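RNA-binding protein RO60 (Deinococcus radiodurans, PDB 2NVO) binds several small RNAs that accumulate during recovery from ultraviolet irradiation and contributes to the bacterium's resistance to ultraviolet light. Local coordinates at residues G54-A59 with D514-D519; W273-L278 with E300-P305; T294-I299 with V340-D345; T459-T464 with I493-T498. All coordinates share one frame; numbering follows the deposited sequence.

Contacts 1 and 4 are buried pairings of parallel strands in one sheet, that of the VWFA-like domain, and they adjoin where the backbones of strands 491-496 and 512-517 bond to each other. Contact 4 lies inside that sheet beside the metal site, whereas contact 1 brings in an outermost strand from far back in the chain. Contacts 2 and 3 belong to the helical TROVE part and share helix 292-302; they touch through Leu278 on Val298 and Leu302 on Val343. Main-chain hydrogen bonds hold the strand pairs, while the helices meet through leucine, valine and isoleucine tips and arginine guanidiniums. Contact 2 is buried; contact 3 is partly buried, with an exposed arginine.

Contact 1. Residues G54-A59 with D514-D519; sequences GGTFYA and DVVGFD
Tyr58 and Val516 lie side by side and point the same way, with ring atom CD1 of Tyr58 3.8 Å from CB of Val516. Thr56, two residues back on the same face of the sheet, sends CG2 anti to its backbone N (OG1 chi1 -55°); that methyl touches Val516 CG2 at 3.6 Å and also lies over one face of the tyrosine ring, toward its rim. A water joins Thr56 OG1 to Asp514 OD2, 2.7 Å from each. Asp514 OD2 also accepts from the backbone N of Ile504 and Ala505. On the other face, Phe57 crosses Asp519 at about a right angle, the ring and carboxylate planes 70° apart; Asp519 OD1 lies at the ring's edge, near its plane, 3.9 Å from Phe57 CE2. Four backbone hydrogen bonds join the parallel strands, among them Phe57 N to Asp514 O at 2.6 Å and Ala59 N to Val516 O at 3.0 Å. Strand 56-59, from the TROVE part of the sequence, is an outermost strand of the sheet of the VWFA-like domain. Strand 512-517 is flanked across from it by 491-496, while Val525 and Met526 of helix 522-530 touch Phe57 and Val515 respectively.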
loop_
_atom_site.group_PDB
_atom_site.type_symbol
_atom_site.label_atom_id
_atom_site.label_comp_id
_atom_site.label_asym_id
_atom_site.label_seq_id
_atom_site.Cartn_x
_atom_site.Cartn_y
_atom_site.Cartn_z
ATOM N N GLY A 54 -15.974 4.550 8.557
ATOM C CA GLY A 54 -16.625 3.355 9.073
ATOM C C GLY A 54 -15.575 2.293 9.308
ATOM O O GLY A 54 -14.391 2.588 9.210
ATOM N N GLY A 55 -15.989 1.063 9.610
ATOM C CA GLY A 55 -15.030 -0.000 9.866
ATOM C C GLY A 55 -14.733 -0.846 8.637
ATOM O O GLY A 55 -14.750 -2.074 8.708
ATOM N N THR A 56 -14.456 -0.203 7.507
ATOM C CA THR A 56 -14.258 -0.940 6.259
ATOM C C THR A 56 -12.985 -0.485 5.569
ATOM O O THR A 56 -12.802 0.692 5.342
ATOM C CB THR A 56 -15.405 -0.702 5.266
ATOM O OG1 THR A 56 -16.657 -1.017 5.880
ATOM C CG2 THR A 56 -15.224 -1.582 4.022
ATOM N N PHE A 57 -12.096 -1.418 5.259
ATOM C CA PHE A 57 -10.945 -1.099 4.423
ATOM C C PHE A 57 -11.169 -1.625 3.005
ATOM O O PHE A 57 -11.259 -2.830 2.788
ATOM C CB PHE A 57 -9.655 -1.682 5.005
ATOM C CG PHE A 57 -8.421 -1.318 4.219
ATOM C CD1 PHE A 57 -8.066 0.012 4.041
ATOM C CD2 PHE A 57 -7.620 -2.292 3.675
ATOM C CE1 PHE A 57 -6.931 0.361 3.314
ATOM C CE2 PHE A 57 -6.477 -1.958 2.953
ATOM C CZ PHE A 57 -6.144 -0.622 2.764
ATOM N N TYR A 58 -11.270 -0.714 2.047
ATOM C CA TYR A 58 -11.350 -1.098 0.647
ATOM C C TYR A 58 -9.934 -1.242 0.140
ATOM O O TYR A 58 -9.236 -0.255 -0.087
ATOM C CB TYR A 58 -12.127 -0.065 -0.163
ATOM C CG TYR A 58 -13.606 -0.073 0.147
ATOM C CD1 TYR A 58 -14.446 -1.031 -0.403
ATOM C CD2 TYR A 58 -14.159 0.869 1.009
ATOM C CE1 TYR A 58 -15.801 -1.044 -0.120
ATOM C CE2 TYR A 58 -15.505 0.860 1.299
ATOM C CZ TYR A 58 -16.318 -0.093 0.732
ATOM O OH TYR A 58 -17.660 -0.091 1.023
ATOM N N ALA A 59 -9.509 -2.492 0.002
ATOM C CA ALA A 59 -8.104 -2.821 -0.166
ATOM C C ALA A 59 -8.006 -2.995 -1.629
ATOM O O ALA A 59 -8.233 -4.086 -2.151
ATOM C CB ALA A 59 -7.768 -4.117 0.549
ATOM N N ASP A 514 -14.082 -4.625 8.379
ATOM C CA ASP A 514 -14.298 -5.378 7.145
ATOM C C ASP A 514 -13.197 -4.980 6.168
ATOM O O ASP A 514 -12.952 -3.788 5.945
ATOM C CB ASP A 514 -15.650 -5.015 6.514
ATOM C CG ASP A 514 -16.834 -5.580 7.272
ATOM O OD1 ASP A 514 -16.650 -6.460 8.141
ATOM O OD2 ASP A 514 -17.968 -5.156 6.982
ATOM N N VAL A 515 -12.534 -5.974 5.592
ATOM C CA VAL A 515 -11.547 -5.751 4.550
ATOM C C VAL A 515 -12.151 -6.290 3.270
ATOM O O VAL A 515 -12.384 -7.498 3.135
ATOM C CB VAL A 515 -10.259 -6.512 4.827
ATOM C CG1 VAL A 515 -9.236 -6.303 3.681
ATOM C CG2 VAL A 515 -9.681 -6.104 6.203
ATOM N N VAL A 516 -12.408 -5.385 2.338
ATOM C CA VAL A 516 -13.077 -5.734 1.095
ATOM C C VAL A 516 -12.010 -5.824 0.007
ATOM O O VAL A 516 -11.407 -4.824 -0.368
ATOM C CB VAL A 516 -14.120 -4.661 0.721
ATOM C CG1 VAL A 516 -14.894 -5.073 -0.543
ATOM C CG2 VAL A 516 -15.080 -4.446 1.881
ATOM N N GLY A 517 -11.780 -7.027 -0.490
ATOM C CA GLY A 517 -10.667 -7.283 -1.385
ATOM C C GLY A 517 -9.387 -7.467 -0.597
ATOM O O GLY A 517 -9.400 -7.707 0.619
ATOM N N PHE A 518 -8.265 -7.387 -1.294
ATOM C CA PHE A 518 -6.976 -7.484 -0.646
ATOM C C PHE A 518 -5.970 -6.749 -1.492
ATOM O O PHE A 518 -6.176 -6.562 -2.689
ATOM C CB PHE A 518 -6.538 -8.942 -0.470
ATOM C CG PHE A 518 -5.858 -9.221 0.847
ATOM C CD1 PHE A 518 -6.527 -9.021 2.035
ATOM C CD2 PHE A 518 -4.557 -9.716 0.898
ATOM C CE1 PHE A 518 -5.914 -9.282 3.265
ATOM C CE2 PHE A 518 -3.938 -9.998 2.131
ATOM C CZ PHE A 518 -4.622 -9.779 3.309
ATOM N N ASP A 519 -4.893 -6.328 -0.850
ATOM C CA ASP A 519 -3.750 -5.743 -1.530
ATOM C C ASP A 519 -2.590 -5.726 -0.551
ATOM O O ASP A 519 -2.706 -6.223 0.576
ATOM C CB ASP A 519 -4.056 -4.336 -2.086
ATOM C CG ASP A 519 -4.450 -3.324 -1.007
ATOM O OD1 ASP A 519 -4.147 -3.534 0.180
ATOM O OD2 ASP A 519 -5.074 -2.292 -1.356
HETATM O O HOH W 1 -18.134 -3.112 5.188
#

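Contact 2. Residues W273-L278 with E300-P305; sequences WLLRNL and ERLTDP
Beside the meeting of Leu274 and Leu275 with Leu302, the shortest polar bond runs within helix 271-283, where Asn277 ND2 donates to Trp273 O at 2.7 Å. The carbonyl oxygen lies close to the plane of the Asn277 amide, but the donor stands 35° out of the carbonyl plane. The same ND2 sits above one face of the Trp273 ring, toward its rim, while Asn277 OD1 accepts from Asn280. Leu274 extends CG anti to its backbone N (chi1 -174°), and its CD2 methyl comes over one face of the Arg301 guanidinium, toward its rim, 3.7 Å from NE. The two side chains cross obliquely, the arginine chain bending at chi3, and Arg301 CB lies 3.9 Å from the same Leu274 CD2. The far end of the arginine is tied down by Met266 O, which accepts from NH1, and more weakly by Asn269 O, which accepts from NH2. These helices belong to the TROVE domain, a horseshoe of HEAT-like helical repeats. Leu302 makes the apolar contacts: its CD2 lies 3.7 Å from Leu275 CD2 and 4.1 Å from Leu274 CD2, while its other methyl, CD1, comes to 4.5 Å from Leu278 CD1. Leu347 of helix 341-354 touches Leu275, Leu278 and Leu302.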
loop_
_atom_site.group_PDB
_atom_site.type_symbol
_atom_site.label_atom_id
_atom_site.label_comp_id
_atom_site.label_asym_id
_atom_site.label_seq_id
_atom_site.Cartn_x
_atom_site.Cartn_y
_atom_site.Cartn_z
ATOM N N TRP A 273 11.959 -3.022 -6.454
ATOM C CA TRP A 273 11.993 -2.846 -7.902
ATOM C C TRP A 273 12.220 -4.178 -8.586
ATOM O O TRP A 273 11.516 -4.545 -9.536
ATOM C CB TRP A 273 13.116 -1.875 -8.308
ATOM C CG TRP A 273 13.144 -1.579 -9.790
ATOM C CD1 TRP A 273 12.518 -0.540 -10.427
ATOM C CD2 TRP A 273 13.807 -2.332 -10.821
ATOM N NE1 TRP A 273 12.756 -0.600 -11.780
ATOM C CE2 TRP A 273 13.543 -1.687 -12.047
ATOM C CE3 TRP A 273 14.605 -3.481 -10.821
ATOM C CZ2 TRP A 273 14.041 -2.159 -13.261
ATOM C CZ3 TRP A 273 15.098 -3.948 -12.028
ATOM C CH2 TRP A 273 14.813 -3.288 -13.232
ATOM N N LEU A 274 13.230 -4.897 -8.100
ATOM C CA LEU A 274 13.609 -6.176 -8.677
ATOM C C LEU A 274 12.440 -7.159 -8.658
ATOM O O LEU A 274 12.196 -7.879 -9.632
ATOM C CB LEU A 274 14.810 -6.759 -7.924
ATOM C CG LEU A 274 15.343 -8.032 -8.572
ATOM C CD1 LEU A 274 15.639 -7.771 -10.037
ATOM C CD2 LEU A 274 16.577 -8.572 -7.853
ATOM N N LEU A 275 11.725 -7.190 -7.539
ATOM C CA LEU A 275 10.594 -8.103 -7.395
ATOM C C LEU A 275 9.519 -7.864 -8.457
ATOM O O LEU A 275 9.025 -8.812 -9.075
ATOM C CB LEU A 275 10.008 -8.010 -5.990
ATOM C CG LEU A 275 10.883 -8.706 -4.952
ATOM C CD1 LEU A 275 10.438 -8.358 -3.533
ATOM C CD2 LEU A 275 10.854 -10.191 -5.190
ATOM N N ARG A 276 9.179 -6.605 -8.698
ATOM C CA ARG A 276 8.151 -6.319 -9.697
ATOM C C ARG A 276 8.664 -6.269 -11.129
ATOM O O ARG A 276 7.889 -6.027 -12.047
ATOM C CB ARG A 276 7.369 -5.048 -9.359
ATOM C CG ARG A 276 8.191 -3.789 -9.255
ATOM C CD ARG A 276 7.284 -2.554 -9.242
ATOM N NE ARG A 276 7.831 -1.506 -8.379
ATOM C CZ ARG A 276 8.618 -0.517 -8.797
ATOM N NH1 ARG A 276 8.945 -0.415 -10.083
ATOM N NH2 ARG A 276 9.072 0.380 -7.925
ATOM N N ASN A 277 9.958 -6.529 -11.333
ATOM C CA ASN A 277 10.530 -6.386 -12.666
ATOM C C ASN A 277 11.115 -7.654 -13.282
ATOM O O ASN A 277 11.679 -7.611 -14.380
ATOM C CB ASN A 277 11.531 -5.222 -12.705
ATOM C CG ASN A 277 10.847 -3.869 -12.825
ATOM O OD1 ASN A 277 10.398 -3.493 -13.900
ATOM N ND2 ASN A 277 10.778 -3.130 -11.727
ATOM N N LEU A 278 10.969 -8.780 -12.590
ATOM C CA LEU A 278 11.450 -10.053 -13.101
ATOM C C LEU A 278 10.898 -10.387 -14.503
ATOM O O LEU A 278 11.627 -10.863 -15.382
ATOM C CB LEU A 278 11.154 -11.174 -12.102
ATOM C CG LEU A 278 11.800 -10.949 -10.724
ATOM C CD1 LEU A 278 11.300 -11.976 -9.729
ATOM C CD2 LEU A 278 13.337 -11.013 -10.829
ATOM N N GLU A 300 20.792 -14.282 -5.682
ATOM C CA GLU A 300 21.469 -13.757 -4.495
ATOM C C GLU A 300 20.787 -12.514 -3.919
ATOM O O GLU A 300 20.708 -12.340 -2.707
ATOM C CB GLU A 300 22.954 -13.467 -4.788
ATOM C CG GLU A 300 23.759 -14.711 -5.142
ATOM C CD GLU A 300 23.700 -15.783 -4.059
ATOM O OE1 GLU A 300 23.584 -15.422 -2.870
ATOM O OE2 GLU A 300 23.768 -16.988 -4.391
ATOM N N ARG A 301 20.307 -11.637 -4.779
ATOM C CA ARG A 301 19.595 -10.465 -4.288
ATOM C C ARG A 301 18.235 -10.830 -3.674
ATOM O O ARG A 301 17.838 -10.266 -2.667
ATOM C CB ARG A 301 19.422 -9.447 -5.411
ATOM C CG ARG A 301 20.745 -9.036 -6.037
ATOM C CD ARG A 301 20.522 -8.179 -7.251
ATOM N NE ARG A 301 19.738 -7.003 -6.895
ATOM C CZ ARG A 301 19.588 -5.947 -7.684
ATOM N NH1 ARG A 301 20.185 -5.916 -8.870
ATOM N NH2 ARG A 301 18.851 -4.925 -7.283
ATOM N N LEU A 302 17.540 -11.779 -4.295
ATOM C CA LEU A 302 16.192 -12.158 -3.882
ATOM C C LEU A 302 16.175 -12.831 -2.517
ATOM O O LEU A 302 15.169 -12.794 -1.806
ATOM C CB LEU A 302 15.579 -13.107 -4.915
ATOM C CG LEU A 302 15.232 -12.471 -6.257
ATOM C CD1 LEU A 302 14.678 -13.518 -7.210
ATOM C CD2 LEU A 302 14.241 -11.342 -6.015
ATOM N N THR A 303 17.288 -13.465 -2.160
ATOM C CA THR A 303 17.365 -14.224 -0.922
ATOM C C THR A 303 18.349 -13.609 0.071
ATOM O O THR A 303 18.739 -14.252 1.032
ATOM C CB THR A 303 17.787 -15.678 -1.172
ATOM O OG1 THR A 303 19.051 -15.704 -1.850
ATOM C CG2 THR A 303 16.740 -16.414 -2.013
ATOM N N ASP A 304 18.746 -12.370 -0.175
ATOM C CA ASP A 304 19.649 -11.657 0.732
ATOM C C ASP A 304 18.875 -11.204 1.971
ATOM O O ASP A 304 18.033 -10.320 1.884
ATOM C CB ASP A 304 20.241 -10.455 0.002
ATOM C CG ASP A 304 21.281 -9.702 0.836
ATOM O OD1 ASP A 304 21.976 -8.834 0.283
ATOM O OD2 ASP A 304 21.395 -9.976 2.034
ATOM N N PRO A 305 19.153 -11.820 3.131
ATOM C CA PRO A 305 18.386 -11.510 4.342
ATOM C C PRO A 305 18.445 -10.038 4.723
ATOM O O PRO A 305 17.441 -9.469 5.147
ATOM C CB PRO A 305 19.059 -12.379 5.410
ATOM C CG PRO A 305 19.623 -13.523 4.644
ATOM C CD PRO A 305 20.106 -12.920 3.355
#

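Contact 3. Residues T294-I299 with V340-D345; sequences TVQAVI and VPRVVD
Val295 and Val340 cross with their methyl branches touching, CG2 on CG2 at 4.1 Å. Further apolar contacts follow along the helices: Val343 meets Val295 and Ile299 through CG2, and Val298 through CG1, whose distance to Val298 CG1 is 4.3 Å. Ile299 has CG1 anti to the carbonyl carbon (chi1 -68°), and an extended chi2 carries CD1 on toward Arg342.

The second kind of contact is between alkyl groups and a guanidinium. Ile299 CD1 stands over one face of the Arg342 guanidinium, 3.6 Å from NH1, and Val295 CG1 comes to 3.9 Å from the same nitrogen; the arginine chain is bent at chi3. Both aliphatic side chains cross the arginine at about a right angle. At the guanidinium edge lies the amide of Gln296, the two planes 32° apart.

Hydrogen bonds also hold the start of the second helix, where Val340 O accepts from both Val343 N and Val344 N, while Val340 N is bonded to Tyr325 OH. The short segments 294-299 and 341-345 run nearly parallel, at 6°, with axes 9.7 Å apart, consistent with packing in the HEAT-like TROVE horseshoe.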
loop_
_atom_site.group_PDB
_atom_site.type_symbol
_atom_site.label_atom_id
_atom_site.label_comp_id
_atom_site.label_asym_id
_atom_site.label_seq_id
_atom_site.Cartn_x
_atom_site.Cartn_y
_atom_site.Cartn_z
ATOM N N THR A 294 23.682 -13.758 -14.644
ATOM C CA THR A 294 22.650 -12.822 -14.226
ATOM C C THR A 294 21.637 -13.542 -13.350
ATOM O O THR A 294 21.202 -12.996 -12.353
ATOM C CB THR A 294 21.922 -12.189 -15.427
ATOM O OG1 THR A 294 22.872 -11.510 -16.260
ATOM C CG2 THR A 294 20.891 -11.195 -14.945
ATOM N N VAL A 295 21.281 -14.761 -13.740
ATOM C CA VAL A 295 20.394 -15.615 -12.941
ATOM C C VAL A 295 20.898 -15.760 -11.495
ATOM O O VAL A 295 20.148 -15.528 -10.540
ATOM C CB VAL A 295 20.228 -16.997 -13.586
ATOM C CG1 VAL A 295 19.663 -18.000 -12.595
ATOM C CG2 VAL A 295 19.329 -16.904 -14.818
ATOM N N GLN A 296 22.178 -16.109 -11.328
ATOM C CA GLN A 296 22.706 -16.267 -9.978
ATOM C C GLN A 296 22.685 -14.952 -9.232
ATOM O O GLN A 296 22.382 -14.900 -8.039
ATOM C CB GLN A 296 24.135 -16.844 -9.965
ATOM C CG GLN A 296 24.541 -17.323 -8.561
ATOM C CD GLN A 296 23.605 -18.391 -8.011
ATOM O OE1 GLN A 296 23.281 -18.397 -6.820
ATOM N NE2 GLN A 296 23.149 -19.289 -8.879
ATOM N N ALA A 297 23.002 -13.879 -9.934
ATOM C CA ALA A 297 23.034 -12.572 -9.300
ATOM C C ALA A 297 21.627 -12.182 -8.845
ATOM O O ALA A 297 21.449 -11.588 -7.783
ATOM C CB ALA A 297 23.597 -11.526 -10.258
ATOM N N VAL A 298 20.622 -12.510 -9.655
ATOM C CA VAL A 298 19.241 -12.237 -9.216
ATOM C C VAL A 298 18.896 -13.084 -7.985
ATOM O O VAL A 298 18.419 -12.562 -6.985
ATOM C CB VAL A 298 18.224 -12.442 -10.363
ATOM C CG1 VAL A 298 16.768 -12.425 -9.836
ATOM C CG2 VAL A 298 18.407 -11.354 -11.418
ATOM N N ILE A 299 19.171 -14.383 -8.045
ATOM C CA ILE A 299 18.918 -15.258 -6.902
ATOM C C ILE A 299 19.536 -14.724 -5.613
ATOM O O ILE A 299 18.885 -14.704 -4.575
ATOM C CB ILE A 299 19.373 -16.696 -7.172
ATOM C CG1 ILE A 299 18.478 -17.318 -8.252
ATOM C CG2 ILE A 299 19.333 -17.555 -5.888
ATOM C CD1 ILE A 299 19.044 -18.609 -8.824
ATOM N N VAL A 340 12.659 -18.374 -15.423
ATOM C CA VAL A 340 13.750 -19.248 -15.010
ATOM C C VAL A 340 13.380 -19.974 -13.732
ATOM O O VAL A 340 13.143 -19.337 -12.715
ATOM C CB VAL A 340 15.039 -18.449 -14.727
ATOM C CG1 VAL A 340 16.123 -19.392 -14.261
ATOM C CG2 VAL A 340 15.471 -17.669 -15.957
ATOM N N PRO A 341 13.352 -21.313 -13.773
ATOM C CA PRO A 341 12.882 -22.126 -12.647
ATOM C C PRO A 341 13.595 -21.824 -11.334
ATOM O O PRO A 341 12.935 -21.665 -10.310
ATOM C CB PRO A 341 13.182 -23.554 -13.102
ATOM C CG PRO A 341 13.090 -23.480 -14.591
ATOM C CD PRO A 341 13.690 -22.143 -14.941
ATOM N N ARG A 342 14.920 -21.732 -11.354
ATOM C CA ARG A 342 15.643 -21.515 -10.103
ATOM C C ARG A 342 15.381 -20.123 -9.516
ATOM O O ARG A 342 15.620 -19.896 -8.335
ATOM C CB ARG A 342 17.149 -21.802 -10.276
ATOM C CG ARG A 342 17.485 -23.295 -10.251
ATOM C CD ARG A 342 18.966 -23.592 -10.543
ATOM N NE ARG A 342 19.820 -23.109 -9.470
ATOM C CZ ARG A 342 20.557 -22.011 -9.542
ATOM N NH1 ARG A 342 20.564 -21.296 -10.656
ATOM N NH2 ARG A 342 21.300 -21.641 -8.505
ATOM N N VAL A 343 14.898 -19.192 -10.338
ATOM C CA VAL A 343 14.496 -17.873 -9.838
ATOM C C VAL A 343 13.144 -18.013 -9.143
ATOM O O VAL A 343 12.941 -17.496 -8.049
ATOM C CB VAL A 343 14.411 -16.804 -10.962
ATOM C CG1 VAL A 343 13.795 -15.516 -10.454
ATOM C CG2 VAL A 343 15.806 -16.512 -11.550
ATOM N N VAL A 344 12.226 -18.729 -9.788
ATOM C CA VAL A 344 10.963 -19.083 -9.141
ATOM C C VAL A 344 11.233 -19.740 -7.798
ATOM O O VAL A 344 10.602 -19.415 -6.794
ATOM C CB VAL A 344 10.133 -20.034 -10.013
ATOM C CG1 VAL A 344 9.004 -20.651 -9.188
ATOM C CG2 VAL A 344 9.593 -19.284 -11.217
ATOM N N ASP A 345 12.202 -20.652 -7.783
ATOM C CA ASP A 345 12.620 -21.332 -6.556
ATOM C C ASP A 345 13.111 -20.362 -5.493
ATOM O O ASP A 345 12.830 -20.527 -4.312
ATOM C CB ASP A 345 13.757 -22.317 -6.842
ATOM C CG ASP A 345 13.271 -23.660 -7.341
ATOM O OD1 ASP A 345 12.070 -23.974 -7.179
ATOM O OD2 ASP A 345 14.108 -24.409 -7.894
#

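Contact 4. Residues T459-T464 with I493-T498; sequences TFVVYT and IVVGLT
Tyr463 swings CG anti to its carbonyl carbon (chi1 -78°), and a chi2 of -78° turns its ring atom CD1 to within 3.7 Å of Val495 CB, while Val495 holds CG1 anti to its backbone N. The two side chains lie side by side and point the same way. Strands 459-464 and 493-496 are the parallel partners of a beta-alpha-beta unit, connected through helix 475-486, within the VWFA-like domain. On the face shared with Tyr463, Val461 and Ile493 also lie side by side, Val461 CG2 4.1 Å from Ile493 CD1, and Val461 CG1 comes to 4.2 Å from Val495 CG2. Met526 of helix 522-530 packs on both Tyr463 and Val495, and helix 388-402 also touches Tyr463. Backbone bonds alternate between the strands: Ile493 N goes to Phe460 O, Val462 N to Ile493 O at 2.9 Å, Val495 N to Val462 O, and Thr464 N to Val495 O. The opposite face carries Thr464 toward the MIDAS-like site. Its side chain is about 6 Å from the bound calcium ion, and its OG1 is hydrogen-bonded to Asp370 OD2. Just past the last bridged pair, Thr464 with Gly496, Leu497 N bonds to Thr464 O at 3.0 Å, the donor tilted 34° from the carbonyl plane, and Leu497 CB rests 3.4 Å from that same oxygen, Thr464 O.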
loop_
_atom_site.group_PDB
_atom_site.type_symbol
_atom_site.label_atom_id
_atom_site.label_comp_id
_atom_site.label_asym_id
_atom_site.label_seq_id
_atom_site.Cartn_x
_atom_site.Cartn_y
_atom_site.Cartn_z
ATOM N N THR A 459 -8.090 -11.454 18.921
ATOM C CA THR A 459 -8.404 -11.045 17.543
ATOM C C THR A 459 -8.968 -12.210 16.745
ATOM O O THR A 459 -8.299 -13.224 16.591
ATOM C CB THR A 459 -7.121 -10.586 16.837
ATOM O OG1 THR A 459 -6.388 -9.700 17.704
ATOM C CG2 THR A 459 -7.462 -9.885 15.518
ATOM N N PHE A 460 -10.204 -12.092 16.283
ATOM C CA PHE A 460 -10.791 -13.118 15.419
ATOM C C PHE A 460 -10.603 -12.643 13.978
ATOM O O PHE A 460 -10.829 -11.471 13.704
ATOM C CB PHE A 460 -12.296 -13.249 15.707
ATOM C CG PHE A 460 -12.610 -13.902 17.042
ATOM C CD1 PHE A 460 -12.787 -15.268 17.140
ATOM C CD2 PHE A 460 -12.724 -13.133 18.187
ATOM C CE1 PHE A 460 -13.082 -15.856 18.366
ATOM C CE2 PHE A 460 -13.037 -13.712 19.420
ATOM C CZ PHE A 460 -13.201 -15.061 19.510
ATOM N N VAL A 461 -10.160 -13.516 13.076
ATOM C CA VAL A 461 -10.041 -13.133 11.666
ATOM C C VAL A 461 -10.710 -14.192 10.801
ATOM O O VAL A 461 -10.383 -15.372 10.893
ATOM C CB VAL A 461 -8.569 -12.985 11.190
ATOM C CG1 VAL A 461 -8.557 -12.460 9.742
ATOM C CG2 VAL A 461 -7.809 -12.024 12.087
ATOM N N VAL A 462 -11.656 -13.767 9.977
ATOM C CA VAL A 462 -12.327 -14.686 9.080
ATOM C C VAL A 462 -11.815 -14.448 7.670
ATOM O O VAL A 462 -11.778 -13.313 7.217
ATOM C CB VAL A 462 -13.856 -14.470 9.107
ATOM C CG1 VAL A 462 -14.547 -15.290 7.950
ATOM C CG2 VAL A 462 -14.406 -14.860 10.482
ATOM N N TYR A 463 -11.441 -15.517 6.980
ATOM C CA TYR A 463 -11.021 -15.396 5.596
ATOM C C TYR A 463 -12.038 -16.093 4.688
ATOM O O TYR A 463 -12.327 -17.275 4.869
ATOM C CB TYR A 463 -9.627 -16.004 5.408
ATOM C CG TYR A 463 -8.518 -15.098 5.882
ATOM C CD1 TYR A 463 -8.103 -14.023 5.099
ATOM C CD2 TYR A 463 -7.875 -15.317 7.103
ATOM C CE1 TYR A 463 -7.074 -13.177 5.519
ATOM C CE2 TYR A 463 -6.842 -14.473 7.540
ATOM C CZ TYR A 463 -6.442 -13.415 6.734
ATOM O OH TYR A 463 -5.427 -12.569 7.138
ATOM N N THR A 464 -12.553 -15.353 3.706
ATOM C CA THR A 464 -13.489 -15.909 2.735
ATOM C C THR A 464 -13.169 -15.331 1.341
ATOM O O THR A 464 -12.240 -14.545 1.199
ATOM C CB THR A 464 -14.966 -15.668 3.157
ATOM O OG1 THR A 464 -15.848 -16.416 2.301
ATOM C CG2 THR A 464 -15.327 -14.214 3.092
ATOM N N ILE A 493 -12.130 -9.277 12.502
ATOM C CA ILE A 493 -11.808 -8.785 11.158
ATOM C C ILE A 493 -12.410 -9.803 10.200
ATOM O O ILE A 493 -12.190 -10.993 10.357
ATOM C CB ILE A 493 -10.283 -8.730 10.894
ATOM C CG1 ILE A 493 -9.548 -7.882 11.961
ATOM C CG2 ILE A 493 -9.993 -8.203 9.467
ATOM C CD1 ILE A 493 -8.042 -7.929 11.864
ATOM N N VAL A 494 -13.215 -9.331 9.259
ATOM C CA VAL A 494 -13.731 -10.179 8.191
ATOM C C VAL A 494 -13.081 -9.756 6.869
ATOM O O VAL A 494 -13.202 -8.614 6.431
ATOM C CB VAL A 494 -15.280 -10.082 8.107
ATOM C CG1 VAL A 494 -15.811 -10.988 6.979
ATOM C CG2 VAL A 494 -15.890 -10.487 9.448
ATOM N N VAL A 495 -12.366 -10.690 6.254
ATOM C CA VAL A 495 -11.679 -10.451 5.004
ATOM C C VAL A 495 -12.400 -11.150 3.838
ATOM O O VAL A 495 -12.428 -12.372 3.767
ATOM C CB VAL A 495 -10.225 -10.950 5.077
ATOM C CG1 VAL A 495 -9.476 -10.554 3.766
ATOM C CG2 VAL A 495 -9.533 -10.338 6.268
ATOM N N GLY A 496 -12.998 -10.361 2.955
ATOM C CA GLY A 496 -13.517 -10.886 1.702
ATOM C C GLY A 496 -12.468 -10.712 0.646
ATOM O O GLY A 496 -12.405 -9.658 -0.003
ATOM N N LEU A 497 -11.638 -11.741 0.474
ATOM C CA LEU A 497 -10.424 -11.649 -0.337
ATOM C C LEU A 497 -10.682 -11.253 -1.801
ATOM O O LEU A 497 -9.853 -10.612 -2.417
ATOM C CB LEU A 497 -9.618 -12.961 -0.285
ATOM C CG LEU A 497 -8.941 -13.255 1.063
ATOM C CD1 LEU A 497 -8.686 -14.761 1.175
ATOM C CD2 LEU A 497 -7.671 -12.434 1.277
ATOM N N THR A 498 -11.830 -11.640 -2.341
ATOM C CA THR A 498 -12.209 -11.237 -3.701
ATOM C C THR A 498 -13.549 -10.496 -3.716
ATOM O O THR A 498 -14.204 -10.434 -4.746
ATOM C CB THR A 498 -12.355 -12.464 -4.625
ATOM O OG1 THR A 498 -13.277 -13.391 -4.032
ATOM C CG2 THR A 498 -11.010 -13.149 -4.834
#